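Local coordinates for choline binding protein PCPA (Streptococcus pneumoniae, PDB 4CP6) that probably anchors to choline on the pneumococcal cell wall and presents a leucine-rich-repeat region at the surface, where it serves as a vaccine antigen, at residues E32-T37 / V66-F71. Numbering follows the deposited sequence.
Sequences EGNIGT and VGDKVF
V70 is held between N34 and G36 by two backbone hydrogen bonds, the pattern of parallel strands: V70 N donates to N34 O (3.0 Å) and G36 N to V70 O (2.9 Å). Both are fairly straight. Two CA-H...O contacts flank them, K69 CA to N34 O and F71 CA to G36 O, so N34 O receives both an N-H and a C-H.

Nonpolar contact lies on the face that carries F71. F71 CG lies beside its own backbone N (chi1 -66°), and CD1 of the ring meets G36 CA at 3.6 Å. Glycine suits this place because a CB would point to the same face and run into CE1. T37 N lies at the ring edge, near its plane. V28 and V31 of strand 24-32, I19 and I64 also touch F71, burying it, while I35 and V70 point to the other face.

At the exposed turn end N34 lies against D68 and K69. N34 CB is 3.3 Å from the backbone D68 O, and N34 ND2 stays 3.7 Å from D68 OD2, too long for a hydrogen bond, with amide and carboxylate planes 50° apart. K69 crosses N34 at about a right angle, K69 CG 3.6 Å from N34 OD1, and K69 NZ stays 3.7 Å from G33 O, also beyond hydrogen-bonding distance.

Each strand follows a type II' hairpin turn, E32-I35 and V66-K69, whose second residue, G33 or G67, has the positive phi that favours glycine. The contact thus joins two hairpins side by side at the N-terminal end of the repeat protein: backbone bonds set their register, F71 packs against G36 on the buried face, and the polar turn side chains touch without hydrogen bonds across the contact.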
loop_
_atom_site.group_PDB
_atom_site.type_symbol
_atom_site.label_atom_id
_atom_site.label_comp_id
_atom_site.label_asym_id
_atom_site.label_seq_id
_atom_site.Cartn_x
_atom_site.Cartn_y
_atom_site.Cartn_z
ATOM N N GLU A 32 8.327 -37.916 -16.251
ATOM C CA GLU A 32 8.659 -38.489 -17.547
ATOM C C GLU A 32 9.733 -39.526 -17.268
ATOM O O GLU A 32 10.838 -39.179 -16.831
ATOM C CB GLU A 32 9.160 -37.429 -18.542
ATOM C CG GLU A 32 9.130 -37.930 -19.983
ATOM C CD GLU A 32 9.742 -37.045 -21.055
ATOM O OE1 GLU A 32 9.836 -35.812 -20.848
ATOM O OE2 GLU A 32 10.095 -37.589 -22.126
ATOM N N GLY A 33 9.370 -40.786 -17.460
ATOM C CA GLY A 33 10.279 -41.890 -17.178
ATOM C C GLY A 33 10.596 -41.887 -15.697
ATOM O O GLY A 33 9.683 -41.854 -14.866
ATOM N N ASN A 34 11.892 -41.844 -15.364
ATOM C CA ASN A 34 12.308 -41.856 -13.960
ATOM C C ASN A 34 12.713 -40.500 -13.402
ATOM O O ASN A 34 13.369 -40.438 -12.350
ATOM C CB ASN A 34 13.443 -42.852 -13.766
ATOM C CG ASN A 34 13.006 -44.271 -13.984
ATOM O OD1 ASN A 34 11.844 -44.621 -13.791
ATOM N ND2 ASN A 34 13.940 -45.119 -14.379
ATOM N N ILE A 35 12.311 -39.406 -14.088
ATOM C CA ILE A 35 12.632 -38.021 -13.675
ATOM C C ILE A 35 11.349 -37.217 -13.529
ATOM O O ILE A 35 10.557 -37.185 -14.460
ATOM C CB ILE A 35 13.625 -37.349 -14.668
ATOM C CG1 ILE A 35 14.962 -38.150 -14.721
ATOM C CG2 ILE A 35 13.899 -35.884 -14.255
ATOM C CD1 ILE A 35 15.904 -37.732 -15.857
ATOM N N GLY A 36 11.158 -36.571 -12.376
ATOM C CA GLY A 36 9.969 -35.753 -12.172
ATOM C C GLY A 36 10.201 -34.587 -11.242
ATOM O O GLY A 36 11.325 -34.356 -10.789
ATOM N N THR A 37 9.147 -33.801 -11.031
ATOM C CA THR A 37 9.206 -32.654 -10.130
ATOM C C THR A 37 8.034 -32.702 -9.213
ATOM O O THR A 37 6.960 -33.192 -9.612
ATOM C CB THR A 37 9.235 -31.313 -10.895
ATOM O OG1 THR A 37 8.011 -31.132 -11.615
ATOM C CG2 THR A 37 10.406 -31.221 -11.834
ATOM N N VAL A 66 11.429 -42.306 -5.183
ATOM C CA VAL A 66 10.401 -43.341 -5.046
ATOM C C VAL A 66 10.843 -44.442 -6.003
ATOM O O VAL A 66 10.786 -44.257 -7.230
ATOM C CB VAL A 66 8.959 -42.839 -5.334
ATOM C CG1 VAL A 66 7.936 -43.953 -5.112
ATOM C CG2 VAL A 66 8.622 -41.626 -4.469
ATOM N N GLY A 67 11.379 -45.530 -5.441
ATOM C CA GLY A 67 11.924 -46.614 -6.253
ATOM C C GLY A 67 13.074 -46.096 -7.092
ATOM O O GLY A 67 14.018 -45.527 -6.543
ATOM N N ASP A 68 12.996 -46.251 -8.434
ATOM C CA ASP A 68 14.054 -45.766 -9.314
ATOM C C ASP A 68 13.724 -44.376 -9.893
ATOM O O ASP A 68 14.394 -43.933 -10.827
ATOM C CB ASP A 68 14.303 -46.767 -10.462
ATOM C CG ASP A 68 15.714 -46.753 -10.983
ATOM O OD1 ASP A 68 16.595 -46.219 -10.290
ATOM O OD2 ASP A 68 15.935 -47.250 -12.104
ATOM N N LYS A 69 12.727 -43.692 -9.309
ATOM C CA LYS A 69 12.348 -42.352 -9.790
ATOM C C LYS A 69 12.868 -41.285 -8.837
ATOM O O LYS A 69 12.921 -41.489 -7.629
ATOM C CB LYS A 69 10.832 -42.219 -9.944
ATOM C CG LYS A 69 10.196 -43.288 -10.833
ATOM C CD LYS A 69 8.703 -43.069 -10.952
ATOM C CE LYS A 69 8.041 -44.230 -11.655
ATOM N NZ LYS A 69 7.240 -43.770 -12.813
ATOM N N VAL A 70 13.261 -40.152 -9.398
ATOM C CA VAL A 70 13.790 -39.031 -8.625
ATOM C C VAL A 70 12.931 -37.815 -8.922
ATOM O O VAL A 70 12.769 -37.440 -10.088
ATOM C CB VAL A 70 15.265 -38.780 -8.979
ATOM C CG1 VAL A 70 15.812 -37.568 -8.245
ATOM C CG2 VAL A 70 16.109 -40.019 -8.673
ATOM N N PHE A 71 12.412 -37.205 -7.862
ATOM C CA PHE A 71 11.567 -36.008 -7.979
ATOM C C PHE A 71 12.289 -34.823 -7.323
ATOM O O PHE A 71 12.622 -34.877 -6.144
ATOM C CB PHE A 71 10.224 -36.227 -7.291
ATOM C CG PHE A 71 9.391 -37.276 -7.983
ATOM C CD1 PHE A 71 8.551 -36.937 -9.046
ATOM C CD2 PHE A 71 9.455 -38.612 -7.583
ATOM C CE1 PHE A 71 7.783 -37.916 -9.689
ATOM C CE2 PHE A 71 8.683 -39.584 -8.217
ATOM C CZ PHE A 71 7.880 -39.239 -9.292
#